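Local coordinates for argininosuccinate lyase (Chelativorans sp., PDB 6RXA), which acts as an EDDS lyase, a C-N lyase of the aspartase/fumarase superfamily, and probably also splits argininosuccinate into fumarate and L-arginine, at residues Gln164-Thr167 and Leu168-Leu172; Met448-Pro451 and Met452-Lys455; Asp435-Gln438 and Asn439-Arg443. The protein carries 2 engineered substitutions. One frame throughout, in Å; residues are numbered along the deposited sequence.

Interaction 1: Gln164-Thr167 and Leu168-Leu172; sequences QPIT and LGHYL
Thr167, Ile166, His170 and Tyr171 meet where strand 161-167 passes directly into helix 168-193, the segment axes turning by 82°. Thr167 is the N-cap: its OG1 accepts from His170 N at 3.0 Å, a nearly straight bond of 165°; the hydroxyl reaches it because chi1 of 67° sets OG1 between the backbone N and the carbonyl carbon, facing the first helical turn. Separately, Thr167 O takes Tyr171 N at 3.1 Å as the opening i to i+4 backbone bond of the helix. With an alanine here, His170 N would probably be left without its capping acceptor and the first turn held less firmly.

The rest is packing by Ile166, whose side chain crosses that of His170 at about a right angle. Its CG2 approaches His170 ND1 obliquely to 3.5 Å, while CD1 comes in at the imidazole edge, in the ring plane, and also reaches Tyr171 CB at 3.8 Å. Both polar ends look beyond the turn: His170 NE2 bonds to Gly447 O and Tyr171 OH to Glu258. Asn227 of the second subunit reaches His170 O.

ND1 is therefore buried against aliphatic carbon with no polar partner in the model, whereas NE2 faces a carbonyl, consistent with an imidazole whose proton sits on NE2.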
loop_
_atom_site.group_PDB
_atom_site.type_symbol
_atom_site.label_atom_id
_atom_site.label_comp_id
_atom_site.label_asym_id
_atom_site.label_seq_id
_atom_site.Cartn_x
_atom_site.Cartn_y
_atom_site.Cartn_z
ATOM N N GLN A 164 2.257 -33.929 6.652
ATOM C CA GLN A 164 3.065 -35.033 7.169
ATOM C C GLN A 164 3.226 -34.861 8.668
ATOM O O GLN A 164 2.986 -33.786 9.223
ATOM C CB GLN A 164 4.440 -35.084 6.500
ATOM C CG GLN A 164 4.437 -35.401 4.997
ATOM C CD GLN A 164 5.826 -35.330 4.384
ATOM O OE1 GLN A 164 6.788 -34.901 5.030
ATOM N NE2 GLN A 164 5.938 -35.743 3.126
ATOM N N PRO A 165 3.685 -35.913 9.372
ATOM C CA PRO A 165 3.915 -35.789 10.818
ATOM C C PRO A 165 5.191 -35.018 11.139
ATOM O O PRO A 165 6.232 -35.221 10.513
ATOM C CB PRO A 165 4.029 -37.248 11.288
ATOM C CG PRO A 165 3.410 -38.067 10.180
ATOM C CD PRO A 165 3.768 -37.316 8.933
ATOM N N ILE A 166 5.091 -34.137 12.144
ATOM C CA ILE A 166 6.230 -33.423 12.710
ATOM C C ILE A 166 6.076 -33.452 14.227
ATOM O O ILE A 166 5.364 -34.299 14.773
ATOM C CB ILE A 166 6.308 -31.980 12.181
ATOM C CG1 ILE A 166 5.049 -31.200 12.551
ATOM C CG2 ILE A 166 6.519 -31.969 10.677
ATOM C CD1 ILE A 166 5.245 -29.683 12.545
ATOM N N THR A 167 6.724 -32.516 14.916
ATOM C CA THR A 167 6.454 -32.288 16.329
ATOM C C THR A 167 6.211 -30.800 16.540
ATOM O O THR A 167 6.608 -29.961 15.726
ATOM C CB THR A 167 7.622 -32.714 17.222
ATOM O OG1 THR A 167 8.729 -31.838 16.967
ATOM C CG2 THR A 167 8.020 -34.148 16.951
ATOM N N LEU A 168 5.557 -30.469 17.654
ATOM C CA LEU A 168 5.381 -29.062 18.000
ATOM C C LEU A 168 6.727 -28.354 18.137
ATOM O O LEU A 168 6.865 -27.192 17.736
ATOM C CB LEU A 168 4.531 -28.938 19.266
ATOM C CG LEU A 168 4.285 -27.527 19.804
ATOM C CD1 LEU A 168 3.642 -26.633 18.746
ATOM C CD2 LEU A 168 3.427 -27.595 21.046
ATOM N N GLY A 169 7.735 -29.038 18.687
ATOM C CA GLY A 169 9.062 -28.445 18.754
ATOM C C GLY A 169 9.620 -28.075 17.392
ATOM O O GLY A 169 10.209 -27.010 17.214
ATOM N N HIS A 170 9.493 -28.983 16.424
ATOM C CA HIS A 170 9.954 -28.707 15.066
ATOM C C HIS A 170 9.270 -27.479 14.481
ATOM O O HIS A 170 9.921 -26.623 13.872
ATOM C CB HIS A 170 9.688 -29.950 14.221
ATOM C CG HIS A 170 10.030 -29.793 12.778
ATOM N ND1 HIS A 170 9.065 -29.803 11.794
ATOM C CD2 HIS A 170 11.217 -29.635 12.146
ATOM C CE1 HIS A 170 9.648 -29.647 10.618
ATOM N NE2 HIS A 170 10.953 -29.546 10.804
ATOM N N TYR A 171 7.948 -27.375 14.654
ATOM C CA TYR A 171 7.217 -26.215 14.158
ATOM C C TYR A 171 7.748 -24.923 14.777
ATOM O O TYR A 171 8.009 -23.934 14.075
ATOM C CB TYR A 171 5.709 -26.373 14.439
ATOM C CG TYR A 171 4.935 -25.166 13.958
ATOM C CD1 TYR A 171 4.781 -24.055 14.764
ATOM C CD2 TYR A 171 4.407 -25.122 12.680
ATOM C CE1 TYR A 171 4.130 -22.940 14.322
ATOM C CE2 TYR A 171 3.740 -23.994 12.223
ATOM C CZ TYR A 171 3.602 -22.906 13.051
ATOM O OH TYR A 171 2.952 -21.766 12.625
ATOM N N LEU A 172 7.889 -24.901 16.105
ATOM C CA LEU A 172 8.359 -23.700 16.789
ATOM C C LEU A 172 9.747 -23.295 16.320
ATOM O O LEU A 172 10.052 -22.101 16.261
ATOM C CB LEU A 172 8.303 -23.892 18.302
ATOM C CG LEU A 172 6.871 -23.947 18.834
ATOM C CD1 LEU A 172 6.845 -24.492 20.260
ATOM C CD2 LEU A 172 6.226 -22.567 18.784
#

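Interaction 2: Met448-Pro451 and Met452-Lys455; sequences MPAP and MSVK
Val454 meets the loop Met448-Pro451 with no aromatic ring between them; the flat groups here are peptide units, and Val454 CG2 touches the oxygens of two in succession, Met448 O at 3.5 Å and Pro449 O at 3.5 Å. The motif is the N-terminus of a helix, with Ala450 as N-cap and Pro451 leading into the long helix 451-500. Proline suits this first position, since a residue there needs no N-H for the helical bonding pattern.

Ala450 O is the main acceptor. Val454 N binds it at 3.0 Å in an almost straight bond (168°), the donor nearly along the C=O axis, and Ser453 N adds a weak bond at 2.9 Å. The next rung follows from Pro451 O to Lys455 N at 2.8 Å.

With Val454 CG1 anti to the backbone N (chi1 178°), CG2 falls beside that N and so faces the carbonyls of the incoming loop. Ser453 CB likewise lies 3.4 Å from Met448 O, while its OG bonds to Gly445 O. Pro449 packs on His170 and on Ala204 of the second subunit, Pro451 on Trp437, Val440 and Leu441. Lys455 sends its amine off to a salt bridge with Asp459, but its CB stays 3.3 Å from Pro451 O.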
loop_
_atom_site.group_PDB
_atom_site.type_symbol
_atom_site.label_atom_id
_atom_site.label_comp_id
_atom_site.label_asym_id
_atom_site.label_seq_id
_atom_site.Cartn_x
_atom_site.Cartn_y
_atom_site.Cartn_z
ATOM N N MET A 448 14.863 -31.203 10.129
ATOM C CA MET A 448 13.757 -32.147 10.073
ATOM C C MET A 448 13.266 -32.447 11.481
ATOM O O MET A 448 13.914 -32.101 12.471
ATOM C CB MET A 448 14.225 -33.394 9.332
ATOM C CG MET A 448 14.746 -33.040 7.939
ATOM S SD MET A 448 15.103 -34.505 6.962
ATOM C CE MET A 448 16.015 -33.794 5.585
ATOM N N PRO A 449 12.084 -33.066 11.612
ATOM C CA PRO A 449 11.417 -33.109 12.926
ATOM C C PRO A 449 11.915 -34.157 13.920
ATOM O O PRO A 449 11.480 -34.113 15.083
ATOM C CB PRO A 449 9.945 -33.348 12.570
ATOM C CG PRO A 449 9.993 -34.061 11.238
ATOM C CD PRO A 449 11.140 -33.377 10.519
ATOM N N ALA A 450 12.787 -35.081 13.544
ATOM C CA ALA A 450 13.257 -36.053 14.522
ATOM C C ALA A 450 13.822 -35.331 15.744
ATOM O O ALA A 450 14.512 -34.308 15.597
ATOM C CB ALA A 450 14.356 -36.915 13.900
ATOM N N PRO A 451 13.568 -35.834 16.957
ATOM C CA PRO A 451 14.050 -35.121 18.155
ATOM C C PRO A 451 15.528 -34.756 18.146
ATOM O O PRO A 451 15.885 -33.663 18.601
ATOM C CB PRO A 451 13.714 -36.100 19.292
ATOM C CG PRO A 451 12.506 -36.809 18.813
ATOM C CD PRO A 451 12.664 -36.952 17.298
ATOM N N MET A 452 16.411 -35.647 17.688
ATOM C CA MET A 452 17.835 -35.331 17.698
ATOM C C MET A 452 18.140 -34.149 16.787
ATOM O O MET A 452 19.016 -33.328 17.102
ATOM C CB MET A 452 18.650 -36.561 17.287
ATOM C CG MET A 452 18.800 -37.615 18.391
ATOM S SD MET A 452 19.632 -37.018 19.886
ATOM C CE MET A 452 18.256 -36.392 20.857
ATOM N N SER A 453 17.410 -34.033 15.675
ATOM C CA SER A 453 17.623 -32.932 14.748
ATOM C C SER A 453 17.078 -31.632 15.319
ATOM O O SER A 453 17.722 -30.582 15.234
ATOM C CB SER A 453 16.941 -33.217 13.409
ATOM O OG SER A 453 17.415 -34.420 12.841
ATOM N N VAL A 454 15.870 -31.672 15.882
ATOM C CA VAL A 454 15.315 -30.455 16.470
ATOM C C VAL A 454 16.181 -29.999 17.640
ATOM O O VAL A 454 16.427 -28.799 17.808
ATOM C CB VAL A 454 13.846 -30.653 16.877
ATOM C CG1 VAL A 454 13.298 -29.387 17.528
ATOM C CG2 VAL A 454 13.013 -31.026 15.666
ATOM N N LYS A 455 16.680 -30.939 18.449
ATOM C CA LYS A 455 17.531 -30.546 19.573
ATOM C C LYS A 455 18.804 -29.870 19.082
ATOM O O LYS A 455 19.278 -28.899 19.688
ATOM C CB LYS A 455 17.842 -31.762 20.449
ATOM C CG LYS A 455 18.696 -31.470 21.687
ATOM C CD LYS A 455 18.113 -30.350 22.544
ATOM C CE LYS A 455 18.729 -30.325 23.945
ATOM N NZ LYS A 455 20.210 -30.223 23.932
#

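Interaction 3: Asp435-Gln438 and Asn439-Arg443; sequences DPWQ and NVLRR
Leu441 lies over one face of the Trp437 indole, the central side-chain pair of the short, N-capped helix 436-442. Leu441 CG sits 4.0 Å from the centroid of the five-membered ring and 21° off its normal, a CH-pi contact one turn along. Trp437 CG is anti to the backbone N (chi1 -175°) and beside the carbonyl carbon, which swings the indole forward along the helix to meet Leu441 and Val440. The six-membered ring takes the second partner: Val440 CG1 approaches Trp437 CZ3 obliquely at 3.9 Å. Beyond the helix, the indole also packs on Thr167.

Arg442 folds back, bent at chi3, to lay its guanidinium flat over Gln438 O, which stands 3.5 Å from the guanidinium plane beneath its centre. The same oxygen accepts Arg442 N in the helical pattern, and the positive charge lying over it would probably add a favourable electrostatic term. The guanidinium is in turn held by salt bridges to Asp369 and Asp432.

At the N-terminus, Asp435 OD1 caps Trp437 N and Gln438 N through weak bonds. Asp435 O is gripped twice by Asn439: its N, at 3.0 Å, comes in the carbonyl plane, whereas ND2, at 2.9 Å, approaches from above, 57° out of that plane. ND2 has a further partner in Ala433 O, so the Asn439 amide ties the helix start to the residues before it. At the other end, Arg443 NH2 reaches back to Asn439 O at 3.0 Å, with the oxygen at the guanidinium edge and in its plane.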
loop_
_atom_site.group_PDB
_atom_site.type_symbol
_atom_site.label_atom_id
_atom_site.label_comp_id
_atom_site.label_asym_id
_atom_site.label_seq_id
_atom_site.Cartn_x
_atom_site.Cartn_y
_atom_site.Cartn_z
ATOM N N ASP A 435 3.134 -45.663 11.080
ATOM C CA ASP A 435 3.295 -45.251 12.468
ATOM C C ASP A 435 3.770 -43.807 12.463
ATOM O O ASP A 435 4.881 -43.534 11.982
ATOM C CB ASP A 435 4.334 -46.161 13.122
ATOM C CG ASP A 435 4.588 -45.817 14.576
ATOM O OD1 ASP A 435 4.437 -44.646 14.972
ATOM O OD2 ASP A 435 4.974 -46.737 15.333
ATOM N N PRO A 436 2.980 -42.844 12.960
ATOM C CA PRO A 436 3.385 -41.439 12.807
ATOM C C PRO A 436 4.646 -41.087 13.566
ATOM O O PRO A 436 5.368 -40.169 13.158
ATOM C CB PRO A 436 2.169 -40.649 13.321
ATOM C CG PRO A 436 1.474 -41.595 14.248
ATOM C CD PRO A 436 1.706 -42.975 13.701
ATOM N N TRP A 437 4.924 -41.762 14.686
ATOM C CA TRP A 437 6.166 -41.488 15.393
ATOM C C TRP A 437 7.361 -41.978 14.584
ATOM O O TRP A 437 8.400 -41.307 14.545
ATOM C CB TRP A 437 6.155 -42.120 16.784
ATOM C CG TRP A 437 7.376 -41.759 17.589
ATOM C CD1 TRP A 437 8.297 -42.613 18.126
ATOM C CD2 TRP A 437 7.818 -40.439 17.916
ATOM N NE1 TRP A 437 9.282 -41.902 18.779
ATOM C CE2 TRP A 437 9.004 -40.564 18.666
ATOM C CE3 TRP A 437 7.319 -39.156 17.652
ATOM C CZ2 TRP A 437 9.700 -39.459 19.151
ATOM C CZ3 TRP A 437 8.013 -38.065 18.137
ATOM C CH2 TRP A 437 9.188 -38.222 18.875
ATOM N N GLN A 438 7.227 -43.132 13.919
ATOM C CA GLN A 438 8.287 -43.572 13.012
ATOM C C GLN A 438 8.454 -42.611 11.839
ATOM O O GLN A 438 9.569 -42.455 11.327
ATOM C CB GLN A 438 8.058 -45.001 12.523
ATOM C CG GLN A 438 8.094 -46.037 13.633
ATOM C CD GLN A 438 9.398 -46.042 14.408
ATOM O OE1 GLN A 438 10.483 -46.066 13.828
ATOM N NE2 GLN A 438 9.295 -46.014 15.729
ATOM N N ASN A 439 7.367 -41.965 11.387
ATOM C CA ASN A 439 7.514 -40.947 10.348
ATOM C C ASN A 439 8.424 -39.828 10.840
ATOM O O ASN A 439 9.247 -39.296 10.083
ATOM C CB ASN A 439 6.159 -40.333 9.965
ATOM C CG ASN A 439 5.387 -41.153 8.965
ATOM O OD1 ASN A 439 4.969 -40.639 7.929
ATOM N ND2 ASN A 439 5.161 -42.411 9.280
ATOM N N VAL A 440 8.257 -39.425 12.105
ATOM C CA VAL A 440 9.086 -38.368 12.670
ATOM C C VAL A 440 10.525 -38.838 12.792
ATOM O O VAL A 440 11.458 -38.154 12.358
ATOM C CB VAL A 440 8.518 -37.918 14.028
ATOM C CG1 VAL A 440 9.495 -37.015 14.727
ATOM C CG2 VAL A 440 7.186 -37.192 13.826
ATOM N N LEU A 441 10.724 -40.034 13.354
ATOM C CA LEU A 441 12.075 -40.537 13.578
ATOM C C LEU A 441 12.841 -40.708 12.273
ATOM O O LEU A 441 14.061 -40.491 12.228
ATOM C CB LEU A 441 12.012 -41.858 14.342
ATOM C CG LEU A 441 11.520 -41.782 15.784
ATOM C CD1 LEU A 441 11.551 -43.176 16.434
ATOM C CD2 LEU A 441 12.342 -40.795 16.578
ATOM N N ARG A 442 12.162 -41.119 11.199
ATOM C CA ARG A 442 12.845 -41.286 9.920
ATOM C C ARG A 442 13.312 -39.961 9.326
ATOM O O ARG A 442 14.264 -39.956 8.537
ATOM C CB ARG A 442 11.931 -42.004 8.924
ATOM C CG ARG A 442 11.891 -43.502 9.147
ATOM C CD ARG A 442 11.152 -44.212 8.039
ATOM N NE ARG A 442 9.710 -44.023 8.126
ATOM C CZ ARG A 442 8.879 -44.850 8.763
ATOM N NH1 ARG A 442 9.333 -45.940 9.368
ATOM N NH2 ARG A 442 7.579 -44.589 8.780
ATOM N N ARG A 443 12.674 -38.850 9.683
ATOM C CA ARG A 443 13.017 -37.534 9.142
ATOM C C ARG A 443 14.060 -36.904 10.058
ATOM O O ARG A 443 13.773 -36.012 10.864
ATOM C CB ARG A 443 11.765 -36.680 9.010
ATOM C CG ARG A 443 10.810 -37.162 7.921
ATOM C CD ARG A 443 9.440 -36.489 8.018
ATOM N NE ARG A 443 8.700 -36.750 6.786
ATOM C CZ ARG A 443 8.188 -37.932 6.462
ATOM N NH1 ARG A 443 7.562 -38.103 5.301
ATOM N NH2 ARG A 443 8.304 -38.953 7.301
#

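From the N terminus, interaction 1 comes first, then interaction 3, then interaction 2. Each joins adjoining residues, so none closes a long loop and none nests within or crosses another: interaction 1 turns strand 161-167 into helix 168-193, interaction 3 forms helix 436-442, and interaction 2 starts helix 451-500. The fold brings the three together. His170 and Ile166 pack on Pro449; Gln164 OE1 probably bonds to Arg443 NE while Pro165 packs on Asn439; and Arg443 O probably accepts from Ala450 N. Strand 161-167 and helix 168-193 are thereby tied to the two later helices, with all three contacts touching the second subunit.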